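Local coordinates for transcriptional regulator, TetR family (Vibrio parahaemolyticus, PDB 3HE0), which probably binds promoter DNA through an N-terminal helix-turn-helix motif and regulates transcription, most likely as a TetR-family dimer, at the interface of chains A and B. Residues are numbered along the deposited sequence; one frame, centred on the assembly and turned at random. Chains: chain A/B, Transcriptional regulator, TetR family.

Contact 1: the interface of chains A and B. Residues chain A 151, 153-154; chain B 175, 177.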
ATOM      1  N   ASP A 151     -19.874  -2.684   4.834  1.00 23.98           N
ATOM      2  CA  ASP A 151     -19.694  -1.408   4.133  1.00 25.15           C
ATOM      3  C   ASP A 151     -18.831  -1.620   2.899  1.00 24.61           C
ATOM      4  O   ASP A 151     -17.889  -2.450   2.927  1.00 23.52           O
ATOM      5  CB  ASP A 151     -18.998  -0.382   5.043  1.00 26.44           C
ATOM      6  CG  ASP A 151     -18.879   1.019   4.389  1.00 30.87           C
ATOM      7  OD1 ASP A 151     -19.795   1.849   4.602  1.00 36.60           O
ATOM      8  OD2 ASP A 151     -17.893   1.285   3.640  1.00 36.64           O
ATOM      9  N   GLU A 153     -16.503   0.146   1.810  1.00 25.32           N
ATOM     10  CA  GLU A 153     -15.099   0.381   2.157  1.00 26.35           C
ATOM     11  C   GLU A 153     -14.404  -0.887   2.654  1.00 24.65           C
ATOM     12  O   GLU A 153     -13.211  -1.101   2.365  1.00 23.16           O
ATOM     13  CB  GLU A 153     -14.970   1.479   3.229  1.00 27.50           C
ATOM     14  CG  GLU A 153     -15.147   2.907   2.676  1.00 32.34           C
ATOM     15  CD  GLU A 153     -14.060   3.294   1.659  1.00 39.02           C
ATOM     16  OE1 GLU A 153     -12.894   2.845   1.823  1.00 40.92           O
ATOM     17  OE2 GLU A 153     -14.369   4.048   0.688  1.00 43.71           O
ATOM     18  N   VAL A 154     -15.153  -1.722   3.383  1.00 23.04           N
ATOM     19  CA  VAL A 154     -14.618  -2.987   3.901  1.00 20.91           C
ATOM     20  C   VAL A 154     -14.537  -3.994   2.739  1.00 20.51           C
ATOM     21  O   VAL A 154     -13.520  -4.636   2.520  1.00 19.78           O
ATOM     22  CB  VAL A 154     -15.470  -3.505   5.053  1.00 20.97           C
ATOM     23  CG1 VAL A 154     -15.001  -4.911   5.543  1.00 18.28           C
ATOM     24  CG2 VAL A 154     -15.469  -2.495   6.198  1.00 19.97           C
TER
ATOM     25  N   TYR B 175     -12.196   5.978   7.447  1.00 35.67           N
ATOM     26  CA  TYR B 175     -13.310   5.101   7.690  1.00 36.20           C
ATOM     27  C   TYR B 175     -13.177   4.438   9.063  1.00 35.74           C
ATOM     28  O   TYR B 175     -12.090   4.005   9.422  1.00 36.71           O
ATOM     29  CB  TYR B 175     -13.343   4.027   6.605  1.00 36.86           C
ATOM     30  CG  TYR B 175     -14.533   3.174   6.801  1.00 39.03           C
ATOM     31  CD1 TYR B 175     -15.811   3.721   6.668  1.00 41.57           C
ATOM     32  CD2 TYR B 175     -14.410   1.860   7.215  1.00 40.27           C
ATOM     33  CE1 TYR B 175     -16.958   2.960   6.890  1.00 43.13           C
ATOM     34  CE2 TYR B 175     -15.551   1.079   7.442  1.00 42.97           C
ATOM     35  CZ  TYR B 175     -16.828   1.646   7.278  1.00 43.43           C
ATOM     36  OH  TYR B 175     -17.972   0.913   7.507  1.00 46.63           O
ATOM     37  N   LEU B 177     -14.318   1.294  11.620  1.00 33.99           N
ATOM     38  CA  LEU B 177     -14.897  -0.044  11.712  1.00 33.49           C
ATOM     39  C   LEU B 177     -15.241  -0.350  13.152  1.00 32.41           C
ATOM     40  O   LEU B 177     -14.326  -0.556  13.940  1.00 33.28           O
ATOM     41  CB  LEU B 177     -13.880  -1.105  11.298  1.00 33.09           C
ATOM     42  CG  LEU B 177     -13.800  -1.546   9.849  1.00 35.38           C
ATOM     43  CD1 LEU B 177     -12.977  -0.553   8.995  1.00 37.73           C
ATOM     44  CD2 LEU B 177     -13.162  -2.937   9.776  1.00 35.37           C
TER
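B:Tyr175 lays its phenol ring against the start of helix 152-158 of chain A. One face of the ring receives A:Glu153 CB, which sits over its centre, 4.0 Å from the ring centroid, in a CH-pi contact. The two side chains slide past each other in opposite directions; CB and CG of A:Glu153 do the touching, and the bend at chi2 (-63°) turns the carboxylate away from the ring. At the hydroxyl end of the ring, the carboxylate carbon CG of A:Asp151 lies 3.6 Å from B:Tyr175 CZ, with the carboxylate turned 30° from the ring plane. A:Val154 comes in at about a right angle, its methyl CG2 3.8 Å from B:Tyr175 CE2. The same methyl also reaches B:Leu177, 4.1 Å from its CG. Behind this shell, A:Asp151 caps the N-terminal end of the helix: the backbone N of A:Glu153 donates to its carboxylate OD2 over 2.6 Å, meeting it on the anti side and somewhat out of plane. With CG anti to the backbone N (chi1 -176°), A:Asp151 can cap the helix and border the tyrosine together. The patch seats the loop before helix 179-193 of one subunit on a helix start of the other, probably steadying the TetR-family dimer.

Contact 2: the interface of chains A and B. Residues chain A 148, 150, 192, 194, 196; chain B 188, 191, 196.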
ATOM      1  N   LYS A 148     -21.338 -10.377   1.150  1.00 23.17           N
ATOM      2  CA  LYS A 148     -21.446 -10.136   2.579  1.00 22.52           C
ATOM      3  C   LYS A 148     -21.900  -8.692   2.864  1.00 22.87           C
ATOM      4  O   LYS A 148     -21.483  -7.723   2.181  1.00 21.93           O
ATOM      5  CB  LYS A 148     -20.084 -10.356   3.272  1.00 21.71           C
ATOM      6  CG  LYS A 148     -19.410 -11.758   3.122  1.00 19.98           C
ATOM      7  CD  LYS A 148     -18.274 -11.949   4.183  1.00 19.79           C
ATOM      8  CE  LYS A 148     -17.577 -13.316   4.143  1.00 16.48           C
ATOM      9  NZ  LYS A 148     -16.942 -13.672   2.826  1.00 15.96           N
ATOM     10  N   LEU A 150     -21.330  -5.868   4.241  1.00 24.20           N
ATOM     11  CA  LEU A 150     -20.343  -5.050   4.923  1.00 24.26           C
ATOM     12  C   LEU A 150     -20.318  -3.744   4.184  1.00 23.91           C
ATOM     13  O   LEU A 150     -20.709  -3.695   3.015  1.00 24.29           O
ATOM     14  CB  LEU A 150     -18.968  -5.757   4.906  1.00 24.33           C
ATOM     15  CG  LEU A 150     -18.906  -7.124   5.618  1.00 25.03           C
ATOM     16  CD1 LEU A 150     -17.523  -7.784   5.471  1.00 22.02           C
ATOM     17  CD2 LEU A 150     -19.281  -7.032   7.120  1.00 24.25           C
ATOM     18  N   ALA A 192     -13.534 -13.758  -0.548  1.00 19.37           N
ATOM     19  CA  ALA A 192     -13.499 -12.856   0.599  1.00 19.33           C
ATOM     20  C   ALA A 192     -14.810 -12.071   0.687  1.00 18.31           C
ATOM     21  O   ALA A 192     -15.298 -11.848   1.751  1.00 19.34           O
ATOM     22  CB  ALA A 192     -12.291 -11.896   0.526  1.00 17.58           C
ATOM     23  N   ILE A 194     -17.912 -12.708  -1.096  1.00 20.88           N
ATOM     24  CA  ILE A 194     -19.191 -13.408  -1.222  1.00 21.31           C
ATOM     25  C   ILE A 194     -19.560 -14.121   0.097  1.00 21.98           C
ATOM     26  O   ILE A 194     -18.689 -14.409   0.955  1.00 22.12           O
ATOM     27  CB  ILE A 194     -19.238 -14.377  -2.431  1.00 21.79           C
ATOM     28  CG1 ILE A 194     -18.287 -15.569  -2.262  1.00 22.53           C
ATOM     29  CG2 ILE A 194     -18.961 -13.631  -3.741  1.00 22.04           C
ATOM     30  CD1 ILE A 194     -18.665 -16.768  -3.179  1.00 22.52           C
ATOM     31  N   HIS A 196     -20.913 -17.405   2.112  1.00 23.67           N
ATOM     32  CA  HIS A 196     -20.580 -18.826   1.919  1.00 24.40           C
ATOM     33  C   HIS A 196     -21.543 -19.735   2.677  1.00 25.77           C
ATOM     34  O   HIS A 196     -21.631 -20.934   2.322  1.00 26.51           O
ATOM     35  CB  HIS A 196     -19.142 -19.137   2.345  1.00 24.38           C
ATOM     36  CG  HIS A 196     -18.105 -18.554   1.434  1.00 24.46           C
ATOM     37  ND1 HIS A 196     -17.704 -19.171   0.267  1.00 23.82           N
ATOM     38  CD2 HIS A 196     -17.394 -17.402   1.518  1.00 24.25           C
ATOM     39  CE1 HIS A 196     -16.782 -18.425  -0.324  1.00 25.06           C
ATOM     40  NE2 HIS A 196     -16.575 -17.348   0.416  1.00 24.58           N
ATOM     41  OXT HIS A 196     -22.229 -19.296   3.639  1.00 26.20           O
TER
ATOM     42  N   ALA B 188     -13.968 -12.602   6.842  1.00 21.28           N
ATOM     43  CA  ALA B 188     -13.990 -12.490   5.398  1.00 21.68           C
ATOM     44  C   ALA B 188     -12.614 -12.754   4.790  1.00 22.41           C
ATOM     45  O   ALA B 188     -12.491 -13.463   3.761  1.00 23.11           O
ATOM     46  CB  ALA B 188     -14.549 -11.097   4.941  1.00 20.97           C
ATOM     47  N   ASP B 191     -11.869 -16.355   4.670  1.00 21.46           N
ATOM     48  CA  ASP B 191     -12.509 -16.943   3.511  1.00 21.39           C
ATOM     49  C   ASP B 191     -11.646 -16.859   2.245  1.00 22.20           C
ATOM     50  O   ASP B 191     -11.704 -17.732   1.382  1.00 22.40           O
ATOM     51  CB  ASP B 191     -13.860 -16.274   3.217  1.00 21.15           C
ATOM     52  CG  ASP B 191     -14.963 -16.750   4.127  1.00 22.46           C
ATOM     53  OD1 ASP B 191     -14.784 -17.762   4.808  1.00 26.05           O
ATOM     54  OD2 ASP B 191     -16.039 -16.120   4.149  1.00 24.87           O
ATOM     55  N   HIS B 196     -13.121 -23.784  -0.110  1.00 23.55           N
ATOM     56  CA  HIS B 196     -14.547 -23.899   0.102  1.00 24.41           C
ATOM     57  C   HIS B 196     -15.084 -25.069  -0.715  1.00 25.16           C
ATOM     58  O   HIS B 196     -14.441 -25.612  -1.624  1.00 25.30           O
ATOM     59  CB  HIS B 196     -15.257 -22.603  -0.293  1.00 24.33           C
ATOM     60  CG  HIS B 196     -14.763 -21.409   0.457  1.00 23.47           C
ATOM     61  ND1 HIS B 196     -15.255 -21.054   1.694  1.00 24.02           N
ATOM     62  CD2 HIS B 196     -13.805 -20.503   0.156  1.00 23.40           C
ATOM     63  CE1 HIS B 196     -14.648 -19.956   2.106  1.00 24.12           C
ATOM     64  NE2 HIS B 196     -13.756 -19.603   1.196  1.00 24.45           N
ATOM     65  OXT HIS B 196     -16.203 -25.492  -0.448  1.00 26.27           O
TER
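Helix 179-193, the last helix of the C-terminal domain, and the tail behind it meet their counterparts here, in what is probably the dimer interface of this TetR-family protein. A:Lys148 reaches across from a loop, its ammonium NZ forming a salt bridge and hydrogen bond with the carboxylate OD2 of B:Asp191 at 2.9 Å. The bond uses the anti lone pair of OD2, on the side away from the other carboxylate oxygen. NZ also donates within chain A to A:Ala192 O and A:Ile194 O, each at 2.7 Å; it stands above the carbonyl plane of A:Ala192 and tilted from that of A:Ile194. The lysine thus ties the end of its own last helix and the first residues after it to the partner's helix, and these bonds fix its amine. A bend at chi4 (58°) turns NZ toward these oxygens, while CE rests 3.8 Å from B:Ala188 CB. Farther out, A:His196 turns its CD2 edge toward the carboxylate OD2 of B:Asp191, 3.2 Å away, ring and carboxylate planes 69° apart. The two terminal imidazoles stack face to face, centroids 3.7 Å apart and planes nearly parallel, although the side chains cross at about a right angle. B:His196 is held by its own chain: NE2 donates over 2.8 Å to B:Asp191 O, a nearly straight bond lying in the carbonyl plane, on a lone pair, and close to the ring plane.

Contact 3: the interface of chains A and B. Residues chain A 150, 154; chain B 184-185, 188.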
ATOM      1  N   LEU A 150     -21.330  -5.868   4.241  1.00 24.20           N
ATOM      2  CA  LEU A 150     -20.343  -5.050   4.923  1.00 24.26           C
ATOM      3  C   LEU A 150     -20.318  -3.744   4.184  1.00 23.91           C
ATOM      4  O   LEU A 150     -20.709  -3.695   3.015  1.00 24.29           O
ATOM      5  CB  LEU A 150     -18.968  -5.757   4.906  1.00 24.33           C
ATOM      6  CG  LEU A 150     -18.906  -7.124   5.618  1.00 25.03           C
ATOM      7  CD1 LEU A 150     -17.523  -7.784   5.471  1.00 22.02           C
ATOM      8  CD2 LEU A 150     -19.281  -7.032   7.120  1.00 24.25           C
ATOM      9  N   VAL A 154     -15.153  -1.722   3.383  1.00 23.04           N
ATOM     10  CA  VAL A 154     -14.618  -2.987   3.901  1.00 20.91           C
ATOM     11  C   VAL A 154     -14.537  -3.994   2.739  1.00 20.51           C
ATOM     12  O   VAL A 154     -13.520  -4.636   2.520  1.00 19.78           O
ATOM     13  CB  VAL A 154     -15.470  -3.505   5.053  1.00 20.97           C
ATOM     14  CG1 VAL A 154     -15.001  -4.911   5.543  1.00 18.28           C
ATOM     15  CG2 VAL A 154     -15.469  -2.495   6.198  1.00 19.97           C
TER
ATOM     16  N   ALA B 184     -16.066  -9.332  11.502  1.00 16.81           N
ATOM     17  CA  ALA B 184     -16.521  -9.799  10.188  1.00 16.66           C
ATOM     18  C   ALA B 184     -15.420  -9.717   9.149  1.00 17.56           C
ATOM     19  O   ALA B 184     -15.264 -10.600   8.322  1.00 17.75           O
ATOM     20  CB  ALA B 184     -17.796  -8.969   9.727  1.00 16.70           C
ATOM     21  N   ALA B 185     -14.620  -8.661   9.199  1.00 19.08           N
ATOM     22  CA  ALA B 185     -13.546  -8.493   8.230  1.00 19.33           C
ATOM     23  C   ALA B 185     -12.485  -9.556   8.452  1.00 20.63           C
ATOM     24  O   ALA B 185     -11.928 -10.074   7.501  1.00 19.99           O
ATOM     25  CB  ALA B 185     -12.927  -7.101   8.307  1.00 19.13           C
ATOM     26  N   ALA B 188     -13.968 -12.602   6.842  1.00 21.28           N
ATOM     27  CA  ALA B 188     -13.990 -12.490   5.398  1.00 21.68           C
ATOM     28  C   ALA B 188     -12.614 -12.754   4.790  1.00 22.41           C
ATOM     29  O   ALA B 188     -12.491 -13.463   3.761  1.00 23.11           O
ATOM     30  CB  ALA B 188     -14.549 -11.097   4.941  1.00 20.97           C
TER
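A:Leu150 and B:Ala184 form the apolar centre, where the methyl CD2 of the leucine meets the alanine methyl CB at 3.6 Å. In this TetR-family protein the alanines belong to helix 179-193, whose small side chains probably let the loop of chain A carrying A:Leu150 come close to the helix surface. A chi1 of -61° swings the branched end of the leucine toward the partner helix. With CD1 anti to CA (chi2 176°), that methyl continues the line of the chain, and CD2 is left as the branch that meets B:Ala184. CD2 makes the close contact, while CD1 lies loosely between B:Ala184 and B:Ala188, 4.5 Å from the CB of the latter. CD1 also packs within its own chain against A:Val154, 3.8 Å from the methyl CG1. The valine CG1 also reaches across, to B:Ala185 CB at 4.1 Å. A:Leu150 from the loop and A:Val154 from helix 152-158 thus form one hydrophobic surface, set against consecutive alanines of the partner helix. Outward from the methyls lie the peptide groups of that helix, where the carbonyl oxygen O of B:Ala184 is 2.8 Å from the backbone N of B:Ala188, the spacing expected over one helical turn.

Contact 3 lies between the other two, its C-alpha centre about 8 Å from each, while the centres of contact 1 and contact 2 are about 15 Å apart. A:Val154 belongs to both contact 1 and contact 3; A:Leu150 and B:Ala188 belong to both contact 3 and contact 2. The three therefore form one continuous strip, running along helix 179-193 of chain B from the loop before it to the C-terminal tail. Two-fold symmetry repeats the strip with the chains exchanged, consistent with a TetR-type dimer; the histidine pair of contact 2 joins the same residue of both chains, so strip and twin meet there.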